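Local coordinates for putative branched chain amino acid ABC transporter, periplasmic amino acid-binding protein (Brucella ovis, PDB 4XFK) that probably captures leucine, isoleucine, valine, threonine or alanine in the periplasm as the binding component of an amino-acid ABC transport system, at residues Y31-L36 against E282-V287; A25-L30 against L246-N251; G40-A45 against E51-L56. The protein carries 1 engineered substitution. All coordinates share one frame; numbering follows the deposited sequence. Where two conformers were deposited one is given.

Contact 1 of 3, residues Y31-L36 against E282-V287. With NA (sodium ion), chain D.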
# COMPACT_ATOMS: atom_id res chain seq x y z
N TYR A 31 -2.20 6.39 7.28
CA TYR A 31 -3.51 6.13 6.65
C TYR A 31 -4.52 7.19 7.06
O TYR A 31 -5.24 7.71 6.22
CB TYR A 31 -4.04 4.70 6.93
CG TYR A 31 -3.36 3.69 6.04
CD1 TYR A 31 -3.69 3.60 4.69
CD2 TYR A 31 -2.35 2.86 6.53
CE1 TYR A 31 -3.05 2.71 3.86
CE2 TYR A 31 -1.69 1.96 5.70
CZ TYR A 31 -2.04 1.89 4.37
OH TYR A 31 -1.37 1.01 3.54
N ARG A 32 -4.57 7.52 8.35
CA ARG A 32 -5.48 8.55 8.80
C ARG A 32 -5.22 9.87 8.09
O ARG A 32 -6.15 10.51 7.61
CB ARG A 32 -5.37 8.74 10.31
CG ARG A 32 -6.34 9.78 10.84
CD ARG A 32 -6.18 9.94 12.33
NE ARG A 32 -7.06 10.97 12.88
CZ ARG A 32 -6.70 12.25 12.97
NH1 ARG A 32 -5.51 12.63 12.54
NH2 ARG A 32 -7.52 13.14 13.50
N ALA A 33 -3.96 10.28 8.01
CA ALA A 33 -3.62 11.54 7.34
C ALA A 33 -4.10 11.55 5.89
O ALA A 33 -4.68 12.52 5.42
CB ALA A 33 -2.12 11.81 7.42
N ALA A 34 -3.87 10.44 5.18
CA ALA A 34 -4.20 10.36 3.76
C ALA A 34 -5.72 10.32 3.54
O ALA A 34 -6.26 10.96 2.63
CB ALA A 34 -3.54 9.16 3.12
N VAL A 35 -6.41 9.56 4.38
CA VAL A 35 -7.86 9.46 4.31
C VAL A 35 -8.52 10.81 4.64
O VAL A 35 -9.42 11.26 3.92
CB VAL A 35 -8.38 8.32 5.22
CG1 VAL A 35 -9.90 8.33 5.32
CG2 VAL A 35 -7.89 6.98 4.69
N LEU A 36 -8.07 11.46 5.70
CA LEU A 36 -8.62 12.77 6.04
C LEU A 36 -8.29 13.78 4.95
O LEU A 36 -9.10 14.65 4.64
CB LEU A 36 -8.12 13.25 7.40
CG LEU A 36 -8.65 12.43 8.58
CD1 LEU A 36 -8.18 13.01 9.90
CD2 LEU A 36 -10.16 12.33 8.54
N GLU A 282 3.43 19.31 -2.52
CA GLU A 282 3.34 20.58 -1.79
C GLU A 282 1.97 20.78 -1.13
O GLU A 282 1.89 21.25 0.00
CB GLU A 282 3.67 21.75 -2.72
CG GLU A 282 5.13 21.80 -3.16
CD GLU A 282 6.08 22.12 -2.02
OE1 GLU A 282 5.66 22.84 -1.10
OE2 GLU A 282 7.24 21.64 -2.03
N ASP A 283 0.90 20.42 -1.83
CA ASP A 283 -0.43 20.59 -1.25
C ASP A 283 -0.64 19.64 -0.07
O ASP A 283 -1.19 20.03 0.96
CB ASP A 283 -1.53 20.38 -2.29
CG ASP A 283 -2.90 20.72 -1.74
OD1 ASP A 283 -3.17 21.93 -1.56
OD2 ASP A 283 -3.70 19.80 -1.48
N TYR A 284 -0.18 18.41 -0.22
CA TYR A 284 -0.30 17.43 0.85
C TYR A 284 0.47 17.88 2.08
O TYR A 284 -0.01 17.74 3.21
CB TYR A 284 0.19 16.06 0.37
CG TYR A 284 -0.18 14.93 1.28
CD1 TYR A 284 -1.41 14.30 1.15
CD2 TYR A 284 0.69 14.49 2.26
CE1 TYR A 284 -1.77 13.25 1.99
CE2 TYR A 284 0.34 13.44 3.10
CZ TYR A 284 -0.90 12.83 2.96
OH TYR A 284 -1.28 11.78 3.77
N LYS A 285 1.67 18.43 1.89
CA LYS A 285 2.41 18.98 3.02
C LYS A 285 1.69 20.17 3.66
O LYS A 285 1.68 20.30 4.89
CB LYS A 285 3.84 19.37 2.61
CG LYS A 285 4.65 19.95 3.76
CD LYS A 285 6.10 20.21 3.40
CE LYS A 285 6.87 20.74 4.60
NZ LYS A 285 8.32 20.90 4.29
N LYS A 286 1.10 21.04 2.85
CA LYS A 286 0.34 22.17 3.38
C LYS A 286 -0.76 21.70 4.32
O LYS A 286 -0.99 22.29 5.38
CB LYS A 286 -0.26 22.99 2.24
CG LYS A 286 -0.89 24.30 2.68
CD LYS A 286 -1.24 25.18 1.49
CE LYS A 286 -2.44 24.65 0.72
NZ LYS A 286 -3.03 25.70 -0.17
N VAL A 287 -1.44 20.62 3.94
CA VAL A 287 -2.55 20.12 4.73
C VAL A 287 -2.11 19.27 5.92
O VAL A 287 -2.61 19.46 7.03
CB VAL A 287 -3.52 19.30 3.85
CG1 VAL A 287 -4.61 18.66 4.70
CG2 VAL A 287 -4.13 20.18 2.75
NA NA D . -0.38 -1.08 3.96
O HOH W 1 1.49 -0.99 2.68
O HOH W 2 0.84 -1.27 5.80
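Tyr-284 joins two helices of a type I periplasmic binding protein, the leucine-binding protein fold, by pressing its phenol end onto Ala-33 and Ala-34 of helix 26-44. The other helix, 274-288, comes from far along the chain, and this long side chain spans the gap between the two backbones. With CG anti to the backbone N (chi1 -167°), the ring reaches across to the alanines, and its hydroxyl does most of the touching. Tyr-284 OH lies 3.2 Å from Ala-34 CA and 3.5 Å from Ala-34 CB, while Ala-33 CB approaches the same oxygen at 3.7 Å. The ring receives Ala-34 CA at its edge, close to the ring plane. Although Ala-34 N is also near Tyr-284 OH, the angle is too poor for a hydrogen bond; the hydroxyl instead bonds to the carboxylate of Glu-296, at the start of helix 296-312, whose Val-300 adds to the packing.

On the same helix, Tyr-31 leaves the backbone on a side away from 282-287 and carries its hydroxyl to a sodium ion. The backbone carbonyls of Gly-85 and Gly-116 join it around the metal. Two waters make up the five ligands, and Tyr-31 OH binds the sodium at 2.4 Å.

Contact 2 of 3, residues A25-L30 against L246-N251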
# COMPACT_ATOMS: atom_id res chain seq x y z
N ALA A 25 1.29 2.70 16.12
CA ALA A 25 0.34 3.38 15.24
C ALA A 25 0.96 4.21 14.12
O ALA A 25 0.25 4.89 13.41
CB ALA A 25 -0.62 4.26 16.07
N SER A 26 2.28 4.17 13.93
CA SER A 26 2.88 5.08 12.96
C SER A 26 2.31 4.90 11.55
O SER A 26 2.03 5.89 10.86
CB SER A 26 4.41 5.01 12.96
OG SER A 26 4.88 3.72 12.59
N THR A 27 2.10 3.66 11.12
CA THR A 27 1.54 3.44 9.79
C THR A 27 0.05 3.79 9.75
O THR A 27 -0.40 4.48 8.82
CB THR A 27 1.81 2.00 9.31
OG1 THR A 27 3.22 1.82 9.19
CG2 THR A 27 1.17 1.74 7.95
N GLY A 28 -0.70 3.35 10.75
CA GLY A 28 -2.12 3.66 10.81
C GLY A 28 -2.39 5.15 10.80
O GLY A 28 -3.35 5.62 10.18
N LEU A 29 -1.53 5.93 11.46
CA LEU A 29 -1.71 7.38 11.48
C LEU A 29 -1.44 8.03 10.13
O LEU A 29 -1.99 9.09 9.83
CB LEU A 29 -0.84 8.01 12.58
CG LEU A 29 -1.34 7.73 13.99
CD1 LEU A 29 -0.27 8.11 15.01
CD2 LEU A 29 -2.63 8.50 14.27
N LEU A 30 -0.60 7.41 9.30
CA LEU A 30 -0.38 7.91 7.95
C LEU A 30 -1.59 7.56 7.06
O LEU A 30 -1.97 8.37 6.21
CB LEU A 30 0.94 7.40 7.36
CG LEU A 30 2.18 7.90 8.11
CD1 LEU A 30 3.44 7.23 7.56
CD2 LEU A 30 2.30 9.44 8.06
N LEU A 246 10.82 1.26 2.03
CA LEU A 246 11.95 1.99 2.60
C LEU A 246 11.64 3.47 2.84
O LEU A 246 12.26 4.09 3.71
CB LEU A 246 13.20 1.85 1.75
CG LEU A 246 14.50 2.32 2.40
CD1 LEU A 246 14.84 1.52 3.65
CD2 LEU A 246 15.64 2.26 1.41
N ASP A 247 10.69 4.04 2.10
CA ASP A 247 10.39 5.47 2.27
C ASP A 247 9.46 5.77 3.45
O ASP A 247 9.06 6.91 3.65
CB ASP A 247 9.89 6.12 0.97
CG ASP A 247 8.58 5.55 0.49
OD1 ASP A 247 8.29 4.38 0.81
OD2 ASP A 247 7.84 6.27 -0.21
N GLN A 248 9.13 4.76 4.26
CA GLN A 248 8.52 5.05 5.55
C GLN A 248 9.44 5.99 6.32
O GLN A 248 10.63 5.75 6.41
CB GLN A 248 8.30 3.77 6.36
CG GLN A 248 7.73 4.09 7.75
CD GLN A 248 7.28 2.88 8.53
OE1 GLN A 248 7.59 1.74 8.18
NE2 GLN A 248 6.52 3.12 9.60
N PRO A 249 8.87 7.05 6.91
CA PRO A 249 9.72 7.97 7.68
C PRO A 249 10.54 7.25 8.75
O PRO A 249 10.00 6.39 9.46
CB PRO A 249 8.69 8.92 8.31
CG PRO A 249 7.58 8.95 7.30
CD PRO A 249 7.48 7.54 6.79
N GLY A 250 11.83 7.59 8.81
CA GLY A 250 12.74 7.04 9.80
C GLY A 250 13.85 6.14 9.26
O GLY A 250 14.93 6.06 9.84
N ASN A 251 13.57 5.43 8.16
CA ASN A 251 14.54 4.46 7.64
C ASN A 251 15.84 5.06 7.13
O ASN A 251 16.91 4.49 7.35
CB ASN A 251 13.92 3.65 6.51
CG ASN A 251 12.96 2.61 7.01
OD1 ASN A 251 13.25 1.89 7.96
ND2 ASN A 251 11.81 2.51 6.36
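Gln-248, Pro-249 and the start of helix 26-44 (Ser-26, Thr-27, Leu-30) face each other between the two lobes of the type I binding-protein fold: the helix packs with the five-stranded parallel sheet, and the loop follows strand 240-243 of the mixed sheet. The polar part is proximity without bonding. The extended side chain of Gln-248, CG anti to its backbone N (chi1 177°), carries NE2 to 3.6 Å from Thr-27 OG1, crossing that side chain at about a right angle. In the conformer of Ser-26 given, OG is 3.5 Å from Gln-248 NE2, at an angle unsuited to a hydrogen bond. Gln-248 and Thr-27 have firmer partners: Gln-248 OE1 accepts from the backbone N of Ser-222, and Thr-27 OG1 bonds to the hydroxyl of Tyr-294.

The apolar part is one light touch, Leu-30 CD1 against Pro-249 CD at 4.1 Å, each side chain reaching toward the other.

Within the loop, Gly-250 occupies the N-cap position of helix 251-255, and Asn-251 ties the turn back on itself: its ND2 gives a hydrogen bond of 3.1 Å to Leu-246 O, from 53° above the carbonyl plane.

Contact 3 of 3, residues G40-A45 against E51-L56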
# COMPACT_ATOMS: atom_id res chain seq x y z
N GLY A 40 -11.34 14.81 2.86
CA GLY A 40 -11.44 16.23 3.09
C GLY A 40 -11.66 16.99 1.80
O GLY A 40 -12.47 17.92 1.76
N LYS A 41 -10.96 16.62 0.73
CA LYS A 41 -11.19 17.27 -0.57
C LYS A 41 -12.61 17.02 -1.06
O LYS A 41 -13.26 17.92 -1.59
CB LYS A 41 -10.20 16.78 -1.63
CG LYS A 41 -8.73 17.03 -1.31
CD LYS A 41 -8.39 18.50 -1.20
CE LYS A 41 -6.88 18.68 -0.98
NZ LYS A 41 -6.47 20.10 -0.77
N ILE A 42 -13.09 15.79 -0.92
CA ILE A 42 -14.46 15.48 -1.34
C ILE A 42 -15.45 16.31 -0.53
O ILE A 42 -16.39 16.88 -1.08
CB ILE A 42 -14.79 13.98 -1.26
CG1 ILE A 42 -13.81 13.18 -2.13
CG2 ILE A 42 -16.23 13.74 -1.72
CD1 ILE A 42 -13.99 11.67 -2.02
N ASN A 43 -15.23 16.40 0.78
CA ASN A 43 -16.12 17.20 1.62
C ASN A 43 -16.07 18.70 1.31
O ASN A 43 -17.11 19.36 1.35
CB ASN A 43 -15.89 16.89 3.10
CG ASN A 43 -16.66 15.67 3.55
OD1 ASN A 43 -17.69 15.35 2.95
ND2 ASN A 43 -16.19 14.99 4.59
N GLU A 44 -14.89 19.22 0.97
CA GLU A 44 -14.78 20.62 0.55
C GLU A 44 -15.63 20.89 -0.68
O GLU A 44 -16.13 22.00 -0.87
CB GLU A 44 -13.32 20.99 0.26
CG GLU A 44 -12.44 21.15 1.50
CD GLU A 44 -10.96 21.22 1.18
OE1 GLU A 44 -10.60 21.56 0.03
OE2 GLU A 44 -10.13 20.93 2.08
N ALA A 45 -15.80 19.86 -1.50
CA ALA A 45 -16.63 19.94 -2.70
C ALA A 45 -18.13 19.74 -2.44
O ALA A 45 -18.95 20.00 -3.31
CB ALA A 45 -16.13 18.95 -3.75
N GLU A 51 -24.97 15.67 1.25
CA GLU A 51 -24.53 15.78 2.64
C GLU A 51 -23.03 15.57 2.72
O GLU A 51 -22.45 14.90 1.87
CB GLU A 51 -25.23 14.73 3.52
CG GLU A 51 -26.76 14.80 3.53
CD GLU A 51 -27.31 16.06 4.19
OE1 GLU A 51 -26.60 16.70 4.99
OE2 GLU A 51 -28.48 16.39 3.93
N LYS A 52 -22.41 16.12 3.75
CA LYS A 52 -21.01 15.78 4.01
C LYS A 52 -20.88 14.26 4.19
O LYS A 52 -21.78 13.61 4.70
CB LYS A 52 -20.50 16.49 5.26
CG LYS A 52 -20.53 18.00 5.19
CD LYS A 52 -19.68 18.57 4.07
CE LYS A 52 -19.45 20.07 4.31
NZ LYS A 52 -18.77 20.76 3.18
N ILE A 53 -19.74 13.72 3.77
CA ILE A 53 -19.41 12.34 4.09
C ILE A 53 -18.95 12.31 5.54
O ILE A 53 -18.10 13.11 5.95
CB ILE A 53 -18.29 11.81 3.18
CG1 ILE A 53 -18.77 11.75 1.73
CG2 ILE A 53 -17.84 10.44 3.62
CD1 ILE A 53 -17.67 11.48 0.72
N GLN A 54 -19.53 11.41 6.32
CA GLN A 54 -19.12 11.24 7.70
C GLN A 54 -17.97 10.25 7.80
O GLN A 54 -18.02 9.16 7.22
CB GLN A 54 -20.29 10.75 8.55
CG GLN A 54 -21.38 11.78 8.66
CD GLN A 54 -22.60 11.28 9.41
OE1 GLN A 54 -22.49 10.49 10.35
NE2 GLN A 54 -23.76 11.72 8.99
N ILE A 55 -16.93 10.65 8.52
CA ILE A 55 -15.74 9.83 8.68
C ILE A 55 -15.76 9.29 10.10
O ILE A 55 -15.61 10.03 11.06
CB ILE A 55 -14.47 10.65 8.44
CG1 ILE A 55 -14.55 11.37 7.08
CG2 ILE A 55 -13.25 9.75 8.49
CD1 ILE A 55 -13.42 12.33 6.84
N LEU A 56 -16.01 7.99 10.21
CA LEU A 56 -16.13 7.34 11.51
C LEU A 56 -14.87 6.55 11.78
O LEU A 56 -14.56 5.58 11.09
CB LEU A 56 -17.33 6.39 11.50
CG LEU A 56 -18.69 6.96 11.13
CD1 LEU A 56 -19.76 5.88 11.23
CD2 LEU A 56 -19.04 8.17 11.99
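The carboxamide of Asn-43 meets the backbone of Ile-53 edge-on, gripping both its N-H and its carbonyl. Asn-43 OD1 accepts from Ile-53 N at 2.7 Å, with an N-H...O angle of 156° and the donor in the carbonyl plane, on a lone pair. In return, Asn-43 ND2 gives a hydrogen bond of 3.0 Å to Ile-53 O, again on a lone pair, although that oxygen is tilted 15° from the amide plane. Two bonds to one residue, much as an antiparallel neighbour would make, fix the rotation of the amide and leave Ile-53 CB 3.6 Å from Asn-43 OD1.

Lys-52 adds a third bond. Its chain bends back at chi2, bringing NZ within 2.8 Å of Asn-43 O; the ammonium approaches from above the carbonyl plane, 39° out of it. Being positively charged near the C-terminal end of the helix, it would probably interact favourably with the carbonyls gathered there.

Beside these polar links, Ile-42 CG2 touches Ile-53 CD1 at 3.6 Å, the two side chains crossing at a slant. The whole closes the beta-alpha-beta unit of strand 13-18, helix 26-44 and strand 54-59: Gln-54 forms backbone hydrogen bonds with Leu-12 and Ile-14, and Leu-56 with Ile-14 and Leu-16, Ile-55 rests on Leu-36 and Leu-39 of the helix, and Ile-53 packs on Ile-14 and Phe-48, at one edge of the parallel sheet.

Overall arrangement
All three contacts use helix 26-44, each at a different level. Contact 2 lies at its start, partly buried between the lobes, where polar ends only approach one another. Contact 1, one or two turns on, is the buried one, and a tyrosine hydroxyl is set there against two alanines while bonding to a third helix. Contact 3, at the surface near the helix end, is the one with hydrogen bonds across it, and it links elements close in sequence. Contacts 1 and 3 are joined by a salt bridge between Asp-283 OD2 and Lys-41 NZ, 2.9 Å, and by Leu-36 against Ile-55; contacts 2 and 3 do not touch, their nearest atoms being about 11 Å apart.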